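PDB 1GXM: pectate lyase from Cellvibrio cellulosa, which cleaves polygalacturonate (pectate) by anti-beta-elimination through this catalytic module, a family 10 polysaccharide lyase. Local coordinates for residues Arg279-Arg293 / Met304-Tyr318. Sequence-based numbering, arbitrary orientation. Where two conformers were deposited one is given.
Sequences RFYDLNTNRGFFSDR and MSLERRTGYSWGGNY
Met304 puts the methyl CE of its slim, unbranched chain against Phe290 CB at 3.5 Å, and the same methyl sits over the centre of the Trp314 indole in a CH-pi contact. Ser305 is the N-cap of helix 306-311: its OG accepts from Arg308 N and donates to Asp292 OD1 (2.7 Å), on the syn lone pair. Asp292 OD2 takes Ser305 N at 2.7 Å, so both carboxylate oxygens grip the helix start. Glu307, its chain turned about CB-CG (chi2 -86°), is sandwiched between two arginines. Arg293 and Arg308 each bring NE and NH2 side-on to its two oxygens from opposite faces; Arg293 NE lies 3.0 Å from Glu307 OE1. The shared carboxylate probably offsets the closeness of the two guanidinium groups. Within this pectic acid lyase catalytic module, the contact joins the strand-loop-strand segment 279-293 to the helix and strand 315-316. Tyr312 offers a flat face to Arg279, whose guanidinium stacks off-centre, planes 11° apart, while the phenol OH bonds Glu210. Ser313 O holds Arg279 NH1 in the carbonyl plane at 2.9 Å; with the stack, this should fix how the guanidinium is turned. CZ3 of the broad Trp314 indole reaches Phe280 CE2 (3.4 Å) and the backbone at Ser291, while Trp314 CB packs at the Phe290 ring edge; NE1 is tied to Arg308 O, and Trp314 O accepts from Arg279 N (3.0 Å). Tyr318 sets its ring edge near Arg279 N.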
ATOM      1  N   ARG A 279       2.897  14.988   1.051  1.00  7.56           N
ATOM      2  CA  ARG A 279       2.860  13.686   1.682  1.00  7.22           C
ATOM      3  C   ARG A 279       1.890  13.637   2.861  1.00  7.35           C
ATOM      4  O   ARG A 279       1.263  12.596   3.098  1.00  7.43           O
ATOM      5  CB  ARG A 279       4.251  13.301   2.129  1.00  7.40           C
ATOM      6  CG  ARG A 279       4.387  11.881   2.589  1.00  9.65           C
ATOM      7  CD  ARG A 279       5.773  11.429   2.474  1.00 13.70           C
ATOM      8  NE  ARG A 279       5.949  10.031   2.802  1.00 15.42           N
ATOM      9  CZ  ARG A 279       7.066   9.389   2.595  1.00 15.68           C
ATOM     10  NH1 ARG A 279       8.092  10.023   2.085  1.00 13.71           N
ATOM     11  NH2 ARG A 279       7.163   8.114   2.913  1.00 16.56           N
ATOM     12  N   PHE A 280       1.790  14.747   3.576  1.00  7.06           N
ATOM     13  CA  PHE A 280       0.961  14.854   4.771  1.00  6.80           C
ATOM     14  C   PHE A 280       0.072  16.069   4.677  1.00  6.54           C
ATOM     15  O   PHE A 280       0.557  17.169   4.443  1.00  7.28           O
ATOM     16  CB  PHE A 280       1.830  15.001   6.008  1.00  7.17           C
ATOM     17  CG  PHE A 280       2.850  13.916   6.167  1.00  7.62           C
ATOM     18  CD1 PHE A 280       2.501  12.683   6.693  1.00  8.29           C
ATOM     19  CD2 PHE A 280       4.158  14.129   5.788  1.00  7.99           C
ATOM     20  CE1 PHE A 280       3.437  11.695   6.804  1.00  8.79           C
ATOM     21  CE2 PHE A 280       5.093  13.143   5.902  1.00  8.51           C
ATOM     22  CZ  PHE A 280       4.738  11.924   6.437  1.00  8.70           C
ATOM     23  N   TYR A 281      -1.215  15.865   4.902  1.00  6.92           N
ATOM     24  CA  TYR A 281      -2.174  16.946   5.006  1.00  7.05           C
ATOM     25  C   TYR A 281      -2.832  16.918   6.366  1.00  7.32           C
ATOM     26  O   TYR A 281      -3.163  15.865   6.897  1.00  7.42           O
ATOM     27  CB  TYR A 281      -3.293  16.789   3.996  1.00  7.23           C
ATOM     28  CG  TYR A 281      -2.868  17.000   2.586  1.00  7.39           C
ATOM     29  CD1 TYR A 281      -2.319  15.976   1.855  1.00  7.15           C
ATOM     30  CD2 TYR A 281      -2.995  18.242   1.994  1.00  7.45           C
ATOM     31  CE1 TYR A 281      -1.946  16.162   0.550  1.00  7.80           C
ATOM     32  CE2 TYR A 281      -2.607  18.448   0.699  1.00  7.63           C
ATOM     33  CZ  TYR A 281      -2.090  17.408  -0.036  1.00  7.27           C
ATOM     34  OH  TYR A 281      -1.689  17.577  -1.345  1.00  9.09           O
ATOM     35  N   ASP A 282      -3.082  18.092   6.909  1.00  7.44           N
ATOM     36  CA  ASP A 282      -3.788  18.173   8.170  1.00  8.22           C
ATOM     37  C   ASP A 282      -5.193  17.589   8.022  1.00  8.70           C
ATOM     38  O   ASP A 282      -5.915  17.919   7.077  1.00  8.89           O
ATOM     39  CB  ASP A 282      -3.845  19.615   8.640  1.00  9.00           C
ATOM     40  CG  ASP A 282      -4.513  19.757   9.964  1.00 10.42           C
ATOM     41  OD1 ASP A 282      -5.765  19.882  10.014  1.00 11.14           O
ATOM     42  OD2 ASP A 282      -3.857  19.721  10.995  1.00 12.22           O
ATOM     43  N   LEU A 283      -5.592  16.760   8.980  1.00  8.68           N
ATOM     44  CA  LEU A 283      -6.850  16.044   8.918  1.00  8.97           C
ATOM     45  C   LEU A 283      -8.037  16.970   8.752  1.00  9.65           C
ATOM     46  O   LEU A 283      -8.973  16.636   8.068  1.00 10.44           O
ATOM     47  CB  LEU A 283      -7.022  15.206  10.176  1.00  9.04           C
ATOM     48  CG  LEU A 283      -6.133  13.977  10.220  1.00  9.11           C
ATOM     49  CD1 LEU A 283      -6.162  13.397  11.602  1.00 10.41           C
ATOM     50  CD2 LEU A 283      -6.556  12.908   9.223  1.00  9.33           C
ATOM     51  N   ASN A 284      -7.995  18.118   9.399  1.00 10.34           N
ATOM     52  CA  ASN A 284      -9.150  18.995   9.427  1.00 11.48           C
ATOM     53  C   ASN A 284      -9.054  20.170   8.465  1.00 11.28           C
ATOM     54  O   ASN A 284     -10.072  20.534   7.885  1.00 13.72           O
ATOM     55  CB  ASN A 284      -9.436  19.469  10.847  1.00 12.45           C
ATOM     56  CG  ASN A 284      -9.932  18.355  11.732  1.00 17.00           C
ATOM     57  OD1 ASN A 284     -10.788  17.591  11.329  1.00 21.71           O
ATOM     58  ND2 ASN A 284      -9.382  18.250  12.925  1.00 20.38           N
ATOM     59  N   THR A 285      -7.892  20.780   8.296  1.00 10.68           N
ATOM     60  CA  THR A 285      -7.774  21.941   7.408  1.00 10.76           C
ATOM     61  C   THR A 285      -7.379  21.580   5.994  1.00  9.81           C
ATOM     62  O   THR A 285      -7.429  22.417   5.085  1.00 10.56           O
ATOM     63  CB  THR A 285      -6.716  22.915   7.875  1.00 11.25           C
ATOM     64  OG1 THR A 285      -5.439  22.262   7.855  1.00 11.62           O
ATOM     65  CG2 THR A 285      -6.962  23.388   9.302  1.00 12.92           C
ATOM     66  N   ASN A 286      -6.871  20.374   5.810  1.00  9.63           N
ATOM     67  CA  ASN A 286      -6.368  19.934   4.518  1.00  9.56           C
ATOM     68  C   ASN A 286      -5.130  20.711   4.077  1.00  9.02           C
ATOM     69  O   ASN A 286      -4.820  20.749   2.899  1.00 10.36           O
ATOM     70  CB  ASN A 286      -7.441  19.971   3.428  1.00 10.53           C
ATOM     71  CG  ASN A 286      -7.345  18.787   2.524  1.00 10.32           C
ATOM     72  OD1 ASN A 286      -7.566  17.673   2.971  1.00 10.69           O
ATOM     73  ND2 ASN A 286      -7.022  18.997   1.250  1.00 11.05           N
ATOM     74  N   ARG A 287      -4.417  21.299   5.027  1.00  9.68           N
ATOM     75  CA  ARG A 287      -3.175  22.001   4.741  1.00 10.36           C
ATOM     76  C   ARG A 287      -2.015  21.034   4.731  1.00  9.18           C
ATOM     77  O   ARG A 287      -1.840  20.248   5.664  1.00  9.43           O
ATOM     78  CB  ARG A 287      -2.910  23.066   5.790  1.00 11.74           C
ATOM     79  CG  ARG A 287      -1.856  24.058   5.408  1.00 14.47           C
ATOM     80  CD  ARG A 287      -1.810  25.289   6.290  1.00 16.41           C
ATOM     81  NE  ARG A 287      -0.714  26.140   5.853  1.00 18.05           N
ATOM     82  CZ  ARG A 287      -0.204  27.111   6.571  1.00 18.63           C
ATOM     83  NH1 ARG A 287      -0.693  27.354   7.765  1.00 19.10           N
ATOM     84  NH2 ARG A 287       0.794  27.833   6.083  1.00 22.22           N
ATOM     85  N   GLY A 288      -1.190  21.112   3.705  1.00  8.82           N
ATOM     86  CA  GLY A 288       0.015  20.308   3.672  1.00  8.45           C
ATOM     87  C   GLY A 288       0.942  20.712   4.796  1.00  8.00           C
ATOM     88  O   GLY A 288       1.076  21.898   5.100  1.00  8.74           O
ATOM     89  N   PHE A 289       1.616  19.751   5.402  1.00  7.58           N
ATOM     90  CA  PHE A 289       2.483  20.059   6.519  1.00  7.69           C
ATOM     91  C   PHE A 289       3.705  19.179   6.554  1.00  7.63           C
ATOM     92  O   PHE A 289       3.854  18.224   5.806  1.00  7.72           O
ATOM     93  CB  PHE A 289       1.738  20.032   7.858  1.00  7.56           C
ATOM     94  CG  PHE A 289       1.389  18.664   8.341  1.00  7.48           C
ATOM     95  CD1 PHE A 289       2.299  17.914   9.067  1.00  8.74           C
ATOM     96  CD2 PHE A 289       0.127  18.162   8.179  1.00  7.74           C
ATOM     97  CE1 PHE A 289       1.982  16.670   9.547  1.00  8.59           C
ATOM     98  CE2 PHE A 289      -0.185  16.896   8.672  1.00  7.60           C
ATOM     99  CZ  PHE A 289       0.745  16.176   9.384  1.00  9.00           C
ATOM    100  N   PHE A 290       4.609  19.599   7.422  1.00  7.49           N
ATOM    101  CA  PHE A 290       5.892  18.965   7.598  1.00  7.55           C
ATOM    102  C   PHE A 290       6.112  18.605   9.046  1.00  7.58           C
ATOM    103  O   PHE A 290       5.485  19.138   9.941  1.00  7.84           O
ATOM    104  CB  PHE A 290       6.990  19.910   7.120  1.00  7.90           C
ATOM    105  CG  PHE A 290       6.706  20.494   5.778  1.00  8.29           C
ATOM    106  CD1 PHE A 290       6.786  19.702   4.647  1.00  8.83           C
ATOM    107  CD2 PHE A 290       6.276  21.788   5.648  1.00  9.44           C
ATOM    108  CE1 PHE A 290       6.456  20.228   3.403  1.00  9.71           C
ATOM    109  CE2 PHE A 290       5.954  22.315   4.409  1.00 10.22           C
ATOM    110  CZ  PHE A 290       6.044  21.534   3.292  1.00 11.11           C
ATOM    111  N   SER A 291       7.060  17.717   9.244  1.00  7.83           N
ATOM    112  CA  SER A 291       7.452  17.296  10.575  1.00  7.86           C
ATOM    113  C   SER A 291       8.967  17.136  10.620  1.00  8.55           C
ATOM    114  O   SER A 291       9.682  17.545   9.702  1.00  8.92           O
ATOM    115  CB  SER A 291       6.671  16.051  10.986  1.00  8.22           C
ATOM    116  OG  SER A 291       6.955  15.699  12.321  1.00  8.09           O
ATOM    117  N   ASP A 292       9.467  16.566  11.696  1.00  9.18           N
ATOM    118  CA  ASP A 292      10.891  16.455  11.872  1.00  9.81           C
ATOM    119  C   ASP A 292      11.130  15.413  12.936  1.00  9.82           C
ATOM    120  O   ASP A 292      10.189  14.836  13.452  1.00 10.01           O
ATOM    121  CB  ASP A 292      11.440  17.817  12.286  1.00 10.16           C
ATOM    122  CG  ASP A 292      12.852  18.074  11.813  1.00 11.35           C
ATOM    123  OD1 ASP A 292      13.622  17.111  11.602  1.00 12.93           O
ATOM    124  OD2 ASP A 292      13.239  19.254  11.676  1.00 13.95           O
ATOM    125  N   ARG A 293      12.392  15.188  13.279  1.00 10.88           N
ATOM    126  CA  ARG A 293      12.714  14.121  14.214  1.00 12.27           C
ATOM    127  C   ARG A 293      12.198  14.374  15.606  1.00 11.40           C
ATOM    128  O   ARG A 293      12.041  13.418  16.358  1.00 11.75           O
ATOM    129  CB  ARG A 293      14.209  13.850  14.207  1.00 14.05           C
ATOM    130  CG  ARG A 293      14.622  13.213  12.891  1.00 16.64           C
ATOM    131  CD  ARG A 293      15.849  12.396  12.980  1.00 18.34           C
ATOM    132  NE  ARG A 293      16.289  11.809  11.721  1.00 19.59           N
ATOM    133  CZ  ARG A 293      16.031  10.571  11.319  1.00 20.56           C
ATOM    134  NH1 ARG A 293      15.282   9.738  12.041  1.00 22.56           N
ATOM    135  NH2 ARG A 293      16.530  10.151  10.169  1.00 20.63           N
ATOM    136  N   MET A 304      12.627  22.924   8.628  1.00 13.06           N
ATOM    137  CA  MET A 304      12.980  21.549   8.922  1.00 11.96           C
ATOM    138  C   MET A 304      14.478  21.360   9.036  1.00 11.79           C
ATOM    139  O   MET A 304      15.240  22.067   8.386  1.00 12.36           O
ATOM    140  CB  MET A 304      12.489  20.666   7.764  1.00 11.14           C
ATOM    141  CG  MET A 304      12.500  19.183   8.061  1.00 10.07           C
ATOM    142  SD  MET A 304      11.936  18.263   6.632  1.00 10.38           S
ATOM    143  CE  MET A 304      10.248  18.732   6.632  1.00 10.37           C
ATOM    144  N   SER A 305      14.907  20.372   9.807  1.00 11.76           N
ATOM    145  CA  SER A 305      16.301  19.967   9.803  1.00 11.95           C
ATOM    146  C   SER A 305      16.731  19.594   8.395  1.00 11.86           C
ATOM    147  O   SER A 305      15.971  19.038   7.611  1.00 11.93           O
ATOM    148  CB  SER A 305      16.548  18.789  10.729  1.00 12.81           C
ATOM    149  OG  SER A 305      15.891  17.621  10.305  1.00 13.16           O
ATOM    150  N   LEU A 306      17.972  19.913   8.076  1.00 11.97           N
ATOM    151  CA  LEU A 306      18.521  19.601   6.778  1.00 11.39           C
ATOM    152  C   LEU A 306      18.398  18.114   6.485  1.00 11.17           C
ATOM    153  O   LEU A 306      18.026  17.691   5.392  1.00 11.20           O
ATOM    154  CB  LEU A 306      19.984  20.013   6.771  1.00 12.29           C
ATOM    155  CG  LEU A 306      20.690  19.795   5.464  1.00 12.50           C
ATOM    156  CD1 LEU A 306      20.108  20.677   4.363  1.00 13.12           C
ATOM    157  CD2 LEU A 306      22.146  20.133   5.658  1.00 13.36           C
ATOM    158  N   GLU A 307      18.702  17.291   7.476  1.00 11.58           N
ATOM    159  CA  GLU A 307      18.703  15.861   7.272  1.00 12.10           C
ATOM    160  C   GLU A 307      17.307  15.323   6.908  1.00 11.24           C
ATOM    161  O   GLU A 307      17.188  14.431   6.088  1.00 11.87           O
ATOM    162  CB  GLU A 307      19.263  15.120   8.490  1.00 13.42           C
ATOM    163  CG  GLU A 307      19.422  13.623   8.263  1.00 16.18           C
ATOM    164  CD  GLU A 307      18.163  12.810   8.554  1.00 16.80           C
ATOM    165  OE1 GLU A 307      17.286  13.298   9.290  1.00 17.00           O
ATOM    166  OE2 GLU A 307      18.092  11.659   8.068  1.00 19.34           O
ATOM    167  N   ARG A 308      16.271  15.829   7.560  1.00 10.77           N
ATOM    168  CA  ARG A 308      14.927  15.347   7.244  1.00 10.37           C
ATOM    169  C   ARG A 308      14.415  15.933   5.932  1.00 10.33           C
ATOM    170  O   ARG A 308      13.639  15.299   5.256  1.00  9.95           O
ATOM    171  CB  ARG A 308      13.928  15.611   8.369  1.00 11.00           C
ATOM    172  CG  ARG A 308      14.023  14.622   9.533  1.00 12.68           C
ATOM    173  CD  ARG A 308      13.598  13.223   9.190  1.00 14.12           C
ATOM    174  NE  ARG A 308      14.638  12.495   8.478  1.00 13.61           N
ATOM    175  CZ  ARG A 308      14.465  11.376   7.813  1.00 14.48           C
ATOM    176  NH1 ARG A 308      13.268  10.830   7.716  1.00 15.33           N
ATOM    177  NH2 ARG A 308      15.475  10.808   7.198  1.00 15.67           N
ATOM    178  N   ARG A 309      14.823  17.142   5.580  1.00 10.56           N
ATOM    179  CA  ARG A 309      14.342  17.731   4.337  1.00 10.79           C
ATOM    180  C   ARG A 309      14.953  17.020   3.146  1.00 10.58           C
ATOM    181  O   ARG A 309      14.301  16.833   2.128  1.00 11.79           O
ATOM    182  CB  ARG A 309      14.645  19.219   4.295  1.00 10.90           C
ATOM    183  CG  ARG A 309      14.023  19.912   3.077  1.00 12.30           C
ATOM    184  CD  ARG A 309      14.078  21.427   3.095  1.00 12.44           C
ATOM    185  NE  ARG A 309      15.441  21.859   3.367  1.00 13.90           N
ATOM    186  CZ  ARG A 309      15.881  22.351   4.515  1.00 15.34           C
ATOM    187  NH1 ARG A 309      15.067  22.592   5.523  1.00 15.71           N
ATOM    188  NH2 ARG A 309      17.158  22.620   4.643  1.00 16.18           N
ATOM    189  N   THR A 310      16.205  16.596   3.285  1.00 11.01           N
ATOM    190  CA  THR A 310      16.891  15.916   2.186  1.00 12.63           C
ATOM    191  C   THR A 310      16.675  14.395   2.228  1.00 13.18           C
ATOM    192  O   THR A 310      16.741  13.729   1.201  1.00 15.28           O
ATOM    193  CB  THR A 310      18.403  16.197   2.201  1.00 13.00           C
ATOM    194  OG1 THR A 310      18.949  15.793   3.466  1.00 15.06           O
ATOM    195  CG2 THR A 310      18.684  17.665   2.073  1.00 12.97           C
ATOM    196  N   GLY A 311      16.395  13.843   3.408  1.00 13.75           N
ATOM    197  CA  GLY A 311      16.367  12.404   3.596  1.00 13.91           C
ATOM    198  C   GLY A 311      15.014  11.747   3.463  1.00 13.84           C
ATOM    199  O   GLY A 311      14.901  10.551   3.497  1.00 15.27           O
ATOM    200  N   TYR A 312      13.977  12.554   3.317  1.00 12.92           N
ATOM    201  CA  TYR A 312      12.609  12.054   3.234  1.00 11.80           C
ATOM    202  C   TYR A 312      11.866  12.949   2.267  1.00 11.54           C
ATOM    203  O   TYR A 312      12.106  14.159   2.243  1.00 11.29           O
ATOM    204  CB  TYR A 312      11.985  12.154   4.622  1.00 12.58           C
ATOM    205  CG  TYR A 312      10.700  11.421   4.881  1.00 12.53           C
ATOM    206  CD1 TYR A 312      10.683  10.063   5.109  1.00 13.13           C
ATOM    207  CD2 TYR A 312       9.494  12.103   4.975  1.00 13.63           C
ATOM    208  CE1 TYR A 312       9.507   9.416   5.397  1.00 12.93           C
ATOM    209  CE2 TYR A 312       8.321  11.457   5.246  1.00 13.70           C
ATOM    210  CZ  TYR A 312       8.331  10.117   5.496  1.00 14.58           C
ATOM    211  OH  TYR A 312       7.163   9.444   5.768  1.00 15.45           O
ATOM    212  N   SER A 313      10.995  12.367   1.448  1.00 10.80           N
ATOM    213  CA  SER A 313      10.228  13.149   0.487  1.00 11.57           C
ATOM    214  C   SER A 313       8.963  13.665   1.134  1.00 10.17           C
ATOM    215  O   SER A 313       8.168  12.891   1.662  1.00 12.43           O
ATOM    216  CB  SER A 313       9.821  12.321  -0.714  1.00 13.54           C
ATOM    217  OG  SER A 313      10.948  11.956  -1.439  1.00 17.18           O
ATOM    218  N   TRP A 314       8.735  14.957   1.059  1.00  7.81           N
ATOM    219  CA  TRP A 314       7.605  15.609   1.724  1.00  8.12           C
ATOM    220  C   TRP A 314       6.463  15.944   0.778  1.00  7.83           C
ATOM    221  O   TRP A 314       5.460  16.488   1.195  1.00  8.22           O
ATOM    222  CB  TRP A 314       8.093  16.865   2.453  1.00  8.06           C
ATOM    223  CG  TRP A 314       8.998  16.476   3.556  1.00  8.03           C
ATOM    224  CD1 TRP A 314      10.351  16.334   3.496  1.00  7.42           C
ATOM    225  CD2 TRP A 314       8.605  16.011   4.847  1.00  7.96           C
ATOM    226  NE1 TRP A 314      10.827  15.867   4.692  1.00  7.86           N
ATOM    227  CE2 TRP A 314       9.773  15.659   5.538  1.00  8.12           C
ATOM    228  CE3 TRP A 314       7.385  15.901   5.506  1.00  7.98           C
ATOM    229  CZ2 TRP A 314       9.764  15.205   6.829  1.00  8.95           C
ATOM    230  CZ3 TRP A 314       7.383  15.441   6.800  1.00  8.38           C
ATOM    231  CH2 TRP A 314       8.557  15.077   7.439  1.00  8.51           C
ATOM    232  N   GLY A 315       6.626  15.601  -0.495  1.00  7.37           N
ATOM    233  CA  GLY A 315       5.627  15.852  -1.497  1.00  8.06           C
ATOM    234  C   GLY A 315       6.015  15.116  -2.743  1.00  7.76           C
ATOM    235  O   GLY A 315       7.095  14.551  -2.840  1.00  8.28           O
ATOM    236  N   GLY A 316       5.139  15.169  -3.720  1.00  7.78           N
ATOM    237  CA  GLY A 316       5.387  14.498  -4.959  1.00  8.09           C
ATOM    238  C   GLY A 316       4.199  14.526  -5.877  1.00  8.24           C
ATOM    239  O   GLY A 316       3.196  15.149  -5.633  1.00  8.90           O
ATOM    240  N   ASN A 317       4.345  13.799  -6.964  1.00  9.00           N
ATOM    241  CA  ASN A 317       3.370  13.753  -8.018  1.00 10.31           C
ATOM    242  C   ASN A 317       2.357  12.631  -7.786  1.00 10.95           C
ATOM    243  O   ASN A 317       1.968  11.921  -8.700  1.00 13.75           O
ATOM    244  CB  ASN A 317       4.184  13.644  -9.326  1.00 12.34           C
ATOM    245  CG  ASN A 317       3.325  13.286 -10.512  0.50 10.69           C
ATOM    246  OD1 ASN A 317       3.667  12.514 -11.417  0.50 10.68           O
ATOM    247  ND2 ASN A 317       2.175  13.903 -10.520  0.50 10.06           N
ATOM    248  N   TYR A 318       1.892  12.506  -6.556  1.00  9.45           N
ATOM    249  CA  TYR A 318       1.159  11.315  -6.153  1.00  9.17           C
ATOM    250  C   TYR A 318      -0.164  11.156  -6.860  1.00  9.54           C
ATOM    251  O   TYR A 318      -0.558  10.055  -7.174  1.00 10.42           O
ATOM    252  CB  TYR A 318       0.868  11.396  -4.658  1.00  9.90           C
ATOM    253  CG  TYR A 318       2.051  11.635  -3.785  1.00  9.83           C
ATOM    254  CD1 TYR A 318       3.242  10.950  -3.958  1.00  9.77           C
ATOM    255  CD2 TYR A 318       1.978  12.553  -2.760  1.00  9.14           C
ATOM    256  CE1 TYR A 318       4.312  11.177  -3.125  1.00 10.02           C
ATOM    257  CE2 TYR A 318       3.032  12.793  -1.954  1.00  9.39           C
ATOM    258  CZ  TYR A 318       4.192  12.114  -2.115  1.00  9.60           C
ATOM    259  OH  TYR A 318       5.242  12.340  -1.263  1.00 12.81           O
TER
HETATM  260  O   HOH W   1      10.932   9.331   1.440  1.00 19.22           O
HETATM  261  O   HOH W   2       3.894  16.826   3.427  1.00  8.06           O